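Local coordinates for protein proline dehydrogenase (Bradyrhizobium japonicum USDA 110, PDB 3HAZ) that probably oxidises L-proline to L-glutamate in two steps, with an FAD-dependent proline dehydrogenase and an NAD-dependent aldehyde dehydrogenase joined in one chain, at residues G58-M63 and A76-A81; N167-G172 and A454-R459. All coordinates share one frame; numbering follows the deposited sequence.

Contact 1. Residues G58-M63 and A76-A81; sequences GGVEDM and ALMVLA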
ATOM      1  N   GLY A  58     -22.781  -8.041  43.256  1.00 70.37           N
ATOM      2  CA  GLY A  58     -22.600  -7.864  41.827  1.00 64.40           C
ATOM      3  C   GLY A  58     -23.701  -8.461  40.974  1.00 61.44           C
ATOM      4  O   GLY A  58     -24.690  -8.984  41.487  1.00 65.90           O
ATOM      5  N   GLY A  59     -23.524  -8.373  39.660  1.00 52.84           N
ATOM      6  CA  GLY A  59     -24.471  -8.933  38.715  1.00 43.07           C
ATOM      7  C   GLY A  59     -23.812  -9.888  37.736  1.00 36.17           C
ATOM      8  O   GLY A  59     -22.624 -10.201  37.853  1.00 39.29           O
ATOM      9  N   VAL A  60     -24.586 -10.346  36.760  1.00 27.20           N
ATOM     10  CA  VAL A  60     -24.091 -11.295  35.769  1.00 33.18           C
ATOM     11  C   VAL A  60     -22.901 -10.735  34.992  1.00 35.91           C
ATOM     12  O   VAL A  60     -21.912 -11.435  34.765  1.00 26.78           O
ATOM     13  CB  VAL A  60     -25.195 -11.695  34.780  1.00 31.53           C
ATOM     14  CG1 VAL A  60     -24.619 -12.542  33.662  1.00 33.72           C
ATOM     15  CG2 VAL A  60     -26.303 -12.443  35.505  1.00 41.30           C
ATOM     16  N   GLU A  61     -23.010  -9.471  34.588  1.00 32.38           N
ATOM     17  CA  GLU A  61     -21.942  -8.790  33.870  1.00 33.40           C
ATOM     18  C   GLU A  61     -20.650  -8.778  34.692  1.00 31.39           C
ATOM     19  O   GLU A  61     -19.554  -8.924  34.152  1.00 35.33           O
ATOM     20  CB  GLU A  61     -22.367  -7.364  33.511  1.00 34.72           C
ATOM     21  N   ASP A  62     -20.779  -8.615  36.001  1.00 31.72           N
ATOM     22  CA  ASP A  62     -19.614  -8.657  36.871  1.00 31.86           C
ATOM     23  C   ASP A  62     -18.968 -10.038  36.826  1.00 30.01           C
ATOM     24  O   ASP A  62     -17.744 -10.151  36.779  1.00 31.05           O
ATOM     25  CB  ASP A  62     -19.989  -8.272  38.305  1.00 39.90           C
ATOM     26  CG  ASP A  62     -20.439  -6.827  38.418  1.00 47.21           C
ATOM     27  OD1 ASP A  62     -19.765  -5.944  37.847  1.00 49.46           O
ATOM     28  OD2 ASP A  62     -21.466  -6.573  39.078  1.00 52.26           O
ATOM     29  N   MET A  63     -19.787 -11.086  36.821  1.00 29.61           N
ATOM     30  CA  MET A  63     -19.255 -12.448  36.768  1.00 31.79           C
ATOM     31  C   MET A  63     -18.596 -12.732  35.425  1.00 26.80           C
ATOM     32  O   MET A  63     -17.499 -13.291  35.361  1.00 26.45           O
ATOM     33  CB  MET A  63     -20.344 -13.487  37.053  1.00 31.86           C
ATOM     34  CG  MET A  63     -19.829 -14.921  37.045  1.00 38.20           C
ATOM     35  SD  MET A  63     -21.119 -16.166  37.299  1.00 28.07           S
ATOM     36  CE  MET A  63     -22.055 -16.000  35.778  1.00 21.52           C
ATOM     37  N   ALA A  76     -23.510 -22.010  31.000  1.00 21.82           N
ATOM     38  CA  ALA A  76     -23.251 -23.343  31.540  1.00 20.72           C
ATOM     39  C   ALA A  76     -23.078 -23.315  33.060  1.00 21.00           C
ATOM     40  O   ALA A  76     -23.531 -24.223  33.759  1.00 23.43           O
ATOM     41  CB  ALA A  76     -22.029 -23.974  30.869  1.00 21.54           C
ATOM     42  N   LEU A  77     -22.431 -22.275  33.575  1.00 21.85           N
ATOM     43  CA  LEU A  77     -22.182 -22.195  35.009  1.00 24.46           C
ATOM     44  C   LEU A  77     -23.460 -21.839  35.774  1.00 21.98           C
ATOM     45  O   LEU A  77     -23.688 -22.326  36.880  1.00 18.95           O
ATOM     46  CB  LEU A  77     -21.062 -21.201  35.317  1.00 18.09           C
ATOM     47  CG  LEU A  77     -19.681 -21.592  34.778  1.00 29.95           C
ATOM     48  CD1 LEU A  77     -18.635 -20.580  35.207  1.00 29.44           C
ATOM     49  CD2 LEU A  77     -19.287 -22.995  35.220  1.00 29.58           C
ATOM     50  N   MET A  78     -24.295 -21.001  35.172  1.00 17.85           N
ATOM     51  CA  MET A  78     -25.580 -20.645  35.772  1.00 18.94           C
ATOM     52  C   MET A  78     -26.532 -21.837  35.822  1.00 19.66           C
ATOM     53  O   MET A  78     -27.314 -21.988  36.762  1.00 17.33           O
ATOM     54  CB  MET A  78     -26.217 -19.478  35.010  1.00 13.38           C
ATOM     55  CG  MET A  78     -25.465 -18.152  35.194  1.00 24.96           C
ATOM     56  SD  MET A  78     -26.170 -16.809  34.215  1.00 34.82           S
ATOM     57  CE  MET A  78     -27.441 -16.203  35.325  1.00 36.31           C
ATOM     58  N   VAL A  79     -26.465 -22.680  34.798  1.00 20.84           N
ATOM     59  CA  VAL A  79     -27.256 -23.900  34.765  1.00 19.00           C
ATOM     60  C   VAL A  79     -26.773 -24.862  35.841  1.00 15.92           C
ATOM     61  O   VAL A  79     -27.571 -25.429  36.583  1.00 19.90           O
ATOM     62  CB  VAL A  79     -27.185 -24.581  33.380  1.00 21.53           C
ATOM     63  CG1 VAL A  79     -27.740 -26.009  33.446  1.00 19.20           C
ATOM     64  CG2 VAL A  79     -27.939 -23.756  32.352  1.00 16.35           C
ATOM     65  N   LEU A  80     -25.461 -25.053  35.920  1.00 17.68           N
ATOM     66  CA  LEU A  80     -24.895 -25.905  36.953  1.00 19.19           C
ATOM     67  C   LEU A  80     -25.247 -25.339  38.336  1.00 23.21           C
ATOM     68  O   LEU A  80     -25.580 -26.083  39.257  1.00 23.99           O
ATOM     69  CB  LEU A  80     -23.378 -26.007  36.784  1.00 17.15           C
ATOM     70  CG  LEU A  80     -22.633 -26.799  37.858  1.00 20.34           C
ATOM     71  CD1 LEU A  80     -23.202 -28.217  37.974  1.00 22.39           C
ATOM     72  CD2 LEU A  80     -21.141 -26.837  37.569  1.00 23.22           C
ATOM     73  N   ALA A  81     -25.176 -24.015  38.469  1.00 21.74           N
ATOM     74  CA  ALA A  81     -25.520 -23.345  39.723  1.00 14.33           C
ATOM     75  C   ALA A  81     -26.944 -23.677  40.171  1.00 21.10           C
ATOM     76  O   ALA A  81     -27.161 -24.023  41.330  1.00 19.35           O
ATOM     77  CB  ALA A  81     -25.321 -21.828  39.611  1.00 12.28           C
TER
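V60 and M63, a helical turn apart at the start of helix 60-66, both touch M78 of helix 71-85, a worked example of how one flexible side chain can bridge two helices that stand well apart. The nearest CA atoms, those of V60 and M78, are 9.5 Å from each other, and only 137 Å² is buried between the segments, so the interval is spanned largely by the two methionine side chains, with V60 adding one branch.

The apolar contacts are two. V60 presents its CG2 branch to CE at the end of M78 (3.9 Å), the two side chains crossing at about a right angle. M63 reaches out with CG anti to its backbone N (chi1 -178°) and an extended next bond, then bends about the CG-SD bond (chi3), which brings its CE to M78 CG at 4.1 Å. M78 is thus met at two levels: near its root by one methyl and at its end by another.

The polar interactions lie within 58-63 and shape the helix start. G59 is the N-cap, and its N-H is accepted by D62 OD2 at 2.8 Å, on the anti side of the carboxylate and 18° out of its plane. This is half of a capping box, since a glycine N-cap has no side chain to return the bond. G58 is poorly ordered, but at its modelled backbone angles a CB would be jammed against the preceding carbonyl oxygen; it would also crowd D62 OD2. The other carboxylate oxygen, OD1, forms a salt bridge to R65.

Helix 151-168 packs against both segments, through Q160 beside M63 and M165 beside M78. Helix 452-463 does likewise, with L460 against V60 and L456 against M78, and helix 106-115 meets helix 71-85 at V79 and L80.

Contact 2. Residues N167-G172 and A454-R459; sequences NHFVLG and AYLVRR. With SO4 (sulfate ion), chain K.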
ATOM      1  N   ASN A 167     -30.361 -15.327  44.171  1.00 26.38           N
ATOM      2  CA  ASN A 167     -30.802 -13.986  44.565  1.00 31.24           C
ATOM      3  C   ASN A 167     -31.658 -13.276  43.527  1.00 27.76           C
ATOM      4  O   ASN A 167     -32.516 -12.473  43.879  1.00 29.73           O
ATOM      5  CB  ASN A 167     -29.604 -13.105  44.933  1.00 28.94           C
ATOM      6  CG  ASN A 167     -28.929 -13.551  46.216  1.00 33.29           C
ATOM      7  OD1 ASN A 167     -29.556 -14.170  47.073  1.00 41.42           O
ATOM      8  ND2 ASN A 167     -27.646 -13.245  46.351  1.00 37.20           N
ATOM      9  N   HIS A 168     -31.433 -13.576  42.253  1.00 25.65           N
ATOM     10  CA  HIS A 168     -32.028 -12.775  41.184  1.00 28.04           C
ATOM     11  C   HIS A 168     -33.060 -13.506  40.339  1.00 26.68           C
ATOM     12  O   HIS A 168     -33.661 -12.920  39.440  1.00 24.59           O
ATOM     13  CB  HIS A 168     -30.933 -12.169  40.308  1.00 29.87           C
ATOM     14  CG  HIS A 168     -29.995 -11.286  41.069  1.00 26.63           C
ATOM     15  ND1 HIS A 168     -28.648 -11.211  40.794  1.00 30.16           N
ATOM     16  CD2 HIS A 168     -30.213 -10.463  42.122  1.00 23.06           C
ATOM     17  CE1 HIS A 168     -28.078 -10.365  41.634  1.00 35.01           C
ATOM     18  NE2 HIS A 168     -29.004  -9.903  42.455  1.00 31.37           N
ATOM     19  N   PHE A 169     -33.271 -14.782  40.635  1.00 24.21           N
ATOM     20  CA  PHE A 169     -34.295 -15.543  39.944  1.00 23.97           C
ATOM     21  C   PHE A 169     -35.208 -16.185  40.974  1.00 25.19           C
ATOM     22  O   PHE A 169     -34.760 -16.551  42.054  1.00 17.57           O
ATOM     23  CB  PHE A 169     -33.658 -16.610  39.055  1.00 22.36           C
ATOM     24  CG  PHE A 169     -32.849 -16.045  37.923  1.00 19.14           C
ATOM     25  CD1 PHE A 169     -33.364 -16.016  36.639  1.00 15.11           C
ATOM     26  CD2 PHE A 169     -31.584 -15.536  38.145  1.00 27.13           C
ATOM     27  CE1 PHE A 169     -32.632 -15.486  35.594  1.00 23.26           C
ATOM     28  CE2 PHE A 169     -30.843 -15.011  37.103  1.00 30.45           C
ATOM     29  CZ  PHE A 169     -31.374 -14.985  35.822  1.00 22.41           C
ATOM     30  N   VAL A 170     -36.489 -16.293  40.640  1.00 23.72           N
ATOM     31  CA  VAL A 170     -37.452 -17.010  41.464  1.00 21.11           C
ATOM     32  C   VAL A 170     -37.889 -18.263  40.697  1.00 26.80           C
ATOM     33  O   VAL A 170     -38.757 -18.198  39.823  1.00 20.30           O
ATOM     34  CB  VAL A 170     -38.678 -16.134  41.784  1.00 19.55           C
ATOM     35  CG1 VAL A 170     -39.713 -16.941  42.551  1.00 23.62           C
ATOM     36  CG2 VAL A 170     -38.258 -14.881  42.580  1.00 17.80           C
ATOM     37  N   LEU A 171     -37.278 -19.397  41.029  1.00 20.51           N
ATOM     38  CA  LEU A 171     -37.371 -20.600  40.199  1.00 19.45           C
ATOM     39  C   LEU A 171     -37.886 -21.816  40.968  1.00 22.60           C
ATOM     40  O   LEU A 171     -37.720 -21.907  42.177  1.00 23.88           O
ATOM     41  CB  LEU A 171     -35.989 -20.929  39.634  1.00 18.31           C
ATOM     42  CG  LEU A 171     -35.566 -20.314  38.295  1.00 29.04           C
ATOM     43  CD1 LEU A 171     -36.329 -19.041  37.983  1.00 34.01           C
ATOM     44  CD2 LEU A 171     -34.071 -20.070  38.278  1.00 23.46           C
ATOM     45  N   GLY A 172     -38.492 -22.753  40.247  1.00 23.25           N
ATOM     46  CA  GLY A 172     -38.929 -24.012  40.821  1.00 21.67           C
ATOM     47  C   GLY A 172     -39.158 -25.035  39.726  1.00 26.70           C
ATOM     48  O   GLY A 172     -39.180 -24.693  38.546  1.00 23.50           O
ATOM     49  N   ALA A 454     -34.175 -20.870  27.717  1.00 25.74           N
ATOM     50  CA  ALA A 454     -34.594 -19.917  26.695  1.00 29.93           C
ATOM     51  C   ALA A 454     -34.449 -18.478  27.185  1.00 32.55           C
ATOM     52  O   ALA A 454     -34.035 -17.593  26.435  1.00 31.53           O
ATOM     53  CB  ALA A 454     -36.029 -20.197  26.265  1.00 32.93           C
ATOM     54  N   TYR A 455     -34.788 -18.255  28.449  1.00 25.90           N
ATOM     55  CA  TYR A 455     -34.707 -16.932  29.046  1.00 25.67           C
ATOM     56  C   TYR A 455     -33.260 -16.508  29.341  1.00 32.74           C
ATOM     57  O   TYR A 455     -32.885 -15.357  29.112  1.00 21.60           O
ATOM     58  CB  TYR A 455     -35.535 -16.894  30.332  1.00 25.80           C
ATOM     59  CG  TYR A 455     -35.505 -15.566  31.064  1.00 25.99           C
ATOM     60  CD1 TYR A 455     -36.461 -14.589  30.811  1.00 34.52           C
ATOM     61  CD2 TYR A 455     -34.532 -15.299  32.020  1.00 29.30           C
ATOM     62  CE1 TYR A 455     -36.442 -13.372  31.485  1.00 36.37           C
ATOM     63  CE2 TYR A 455     -34.502 -14.088  32.700  1.00 30.57           C
ATOM     64  CZ  TYR A 455     -35.458 -13.129  32.429  1.00 36.67           C
ATOM     65  OH  TYR A 455     -35.432 -11.928  33.105  1.00 42.46           O
ATOM     66  N   LEU A 456     -32.460 -17.428  29.872  1.00 32.70           N
ATOM     67  CA  LEU A 456     -31.077 -17.122  30.227  1.00 34.03           C
ATOM     68  C   LEU A 456     -30.277 -16.626  29.028  1.00 35.38           C
ATOM     69  O   LEU A 456     -29.501 -15.673  29.140  1.00 34.61           O
ATOM     70  CB  LEU A 456     -30.387 -18.344  30.830  1.00 32.28           C
ATOM     71  CG  LEU A 456     -30.450 -18.457  32.350  1.00 36.70           C
ATOM     72  CD1 LEU A 456     -29.644 -19.655  32.811  1.00 32.02           C
ATOM     73  CD2 LEU A 456     -29.942 -17.174  33.002  1.00 36.21           C
ATOM     74  N   VAL A 457     -30.473 -17.290  27.891  1.00 28.69           N
ATOM     75  CA  VAL A 457     -29.793 -16.950  26.648  1.00 31.11           C
ATOM     76  C   VAL A 457     -29.984 -15.479  26.301  1.00 36.52           C
ATOM     77  O   VAL A 457     -29.017 -14.728  26.144  1.00 35.99           O
ATOM     78  CB  VAL A 457     -30.337 -17.788  25.476  1.00 37.40           C
ATOM     79  CG1 VAL A 457     -29.804 -17.259  24.147  1.00 39.13           C
ATOM     80  CG2 VAL A 457     -29.986 -19.246  25.661  1.00 39.83           C
ATOM     81  N   ARG A 458     -31.242 -15.072  26.178  1.00 27.25           N
ATOM     82  CA  ARG A 458     -31.553 -13.692  25.841  1.00 26.69           C
ATOM     83  C   ARG A 458     -30.900 -12.749  26.845  1.00 33.98           C
ATOM     84  O   ARG A 458     -30.271 -11.762  26.465  1.00 41.49           O
ATOM     85  CB  ARG A 458     -33.068 -13.491  25.780  1.00 31.94           C
ATOM     86  CG  ARG A 458     -33.509 -12.327  24.920  1.00 41.93           C
ATOM     87  CD  ARG A 458     -34.809 -12.631  24.184  1.00 52.82           C
ATOM     88  NE  ARG A 458     -35.719 -13.459  24.972  1.00 63.29           N
ATOM     89  CZ  ARG A 458     -36.334 -13.049  26.076  1.00 65.47           C
ATOM     90  NH1 ARG A 458     -36.125 -11.826  26.535  1.00 68.53           N
ATOM     91  NH2 ARG A 458     -37.147 -13.867  26.731  1.00 61.46           N
ATOM     92  N   ARG A 459     -31.016 -13.084  28.127  1.00 30.96           N
ATOM     93  CA  ARG A 459     -30.453 -12.269  29.200  1.00 32.78           C
ATOM     94  C   ARG A 459     -28.940 -12.084  29.075  1.00 35.98           C
ATOM     95  O   ARG A 459     -28.417 -10.990  29.315  1.00 35.50           O
ATOM     96  CB  ARG A 459     -30.789 -12.891  30.564  1.00 36.81           C
ATOM     97  CG  ARG A 459     -30.107 -12.230  31.749  1.00 36.78           C
ATOM     98  CD  ARG A 459     -30.859 -10.994  32.212  1.00 42.77           C
ATOM     99  NE  ARG A 459     -30.482 -10.629  33.575  1.00 57.42           N
ATOM    100  CZ  ARG A 459     -31.186 -10.945  34.659  1.00 52.97           C
ATOM    101  NH1 ARG A 459     -32.320 -11.625  34.547  1.00 45.98           N
ATOM    102  NH2 ARG A 459     -30.759 -10.572  35.856  1.00 54.12           N
TER
HETATM  103  S   SO4 K1006     -37.521  -9.367  28.088  1.00 87.03           S
HETATM  104  O1  SO4 K1006     -37.344  -8.163  28.894  1.00 88.49           O
HETATM  105  O2  SO4 K1006     -36.395  -9.472  27.167  1.00 87.90           O
HETATM  106  O3  SO4 K1006     -37.553 -10.540  28.960  1.00 91.75           O
HETATM  107  O4  SO4 K1006     -38.775  -9.282  27.341  1.00 81.22           O
HETATM  108  O   HOH W   1     -32.976 -11.090  37.336  1.00 28.65           O
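Beside the FAD site of the proline dehydrogenase barrel, F169 packs against Y455, L456 and R459 of helix 452-463. Its ring reaches the helix by one end: CE1 lies 3.7 Å from Y455 CE2, while CZ meets L456 CD2 at 3.8 Å. R459 NH1 comes obliquely to the same CZ, also at 3.7 Å, the guanidinium and ring planes 17° apart. Extended at first, with CG anti to its backbone N (chi1 173°), R459 bends at chi2, which brings NH1 beside the phenyl ring. A water bridges the segments further on, donating to H168 O and accepting from R459 NH2 at 2.7 Å, in the guanidinium plane. This is a TIM-barrel setting: helix 452-463 follows strand 440-448, which pairs in parallel with strand 170-172 and places P445 against F169, Y455 and R459. R458 donates from NH1 to sulfate O3 (3.1 Å, 170°), which lies at the guanidinium edge; the anion is probably from the crystallisation liquor. With a leucine in place of R458, the sulfate would probably lose this N-H donor and E199, salt-bridged to NH2, its charged mate. Y455 OH is hydrogen-bonded to D195 OD2.

Overall arrangement
Contact 1 and contact 2 are adjoining parts of one packed region, their centres about 10 Å apart. M78 joins them: its CE, which meets V60 in contact 1, also lies 3.5 Å from L456 CD2 and 4.0 Å from F169 CE2 in contact 2. G58 O, in a poorly ordered residue, lies 3.7 Å from H168 CE1. The region thus ties the helices at 58-63 and 76-81 to the barrel helix carrying 454-459. Contact 2 is the nearer to the flavin: the R459 side chain is about 7 Å from FAD and from the side chain of the FAD-binding H397, whereas that of V60 stands about 12 Å from the cofactor.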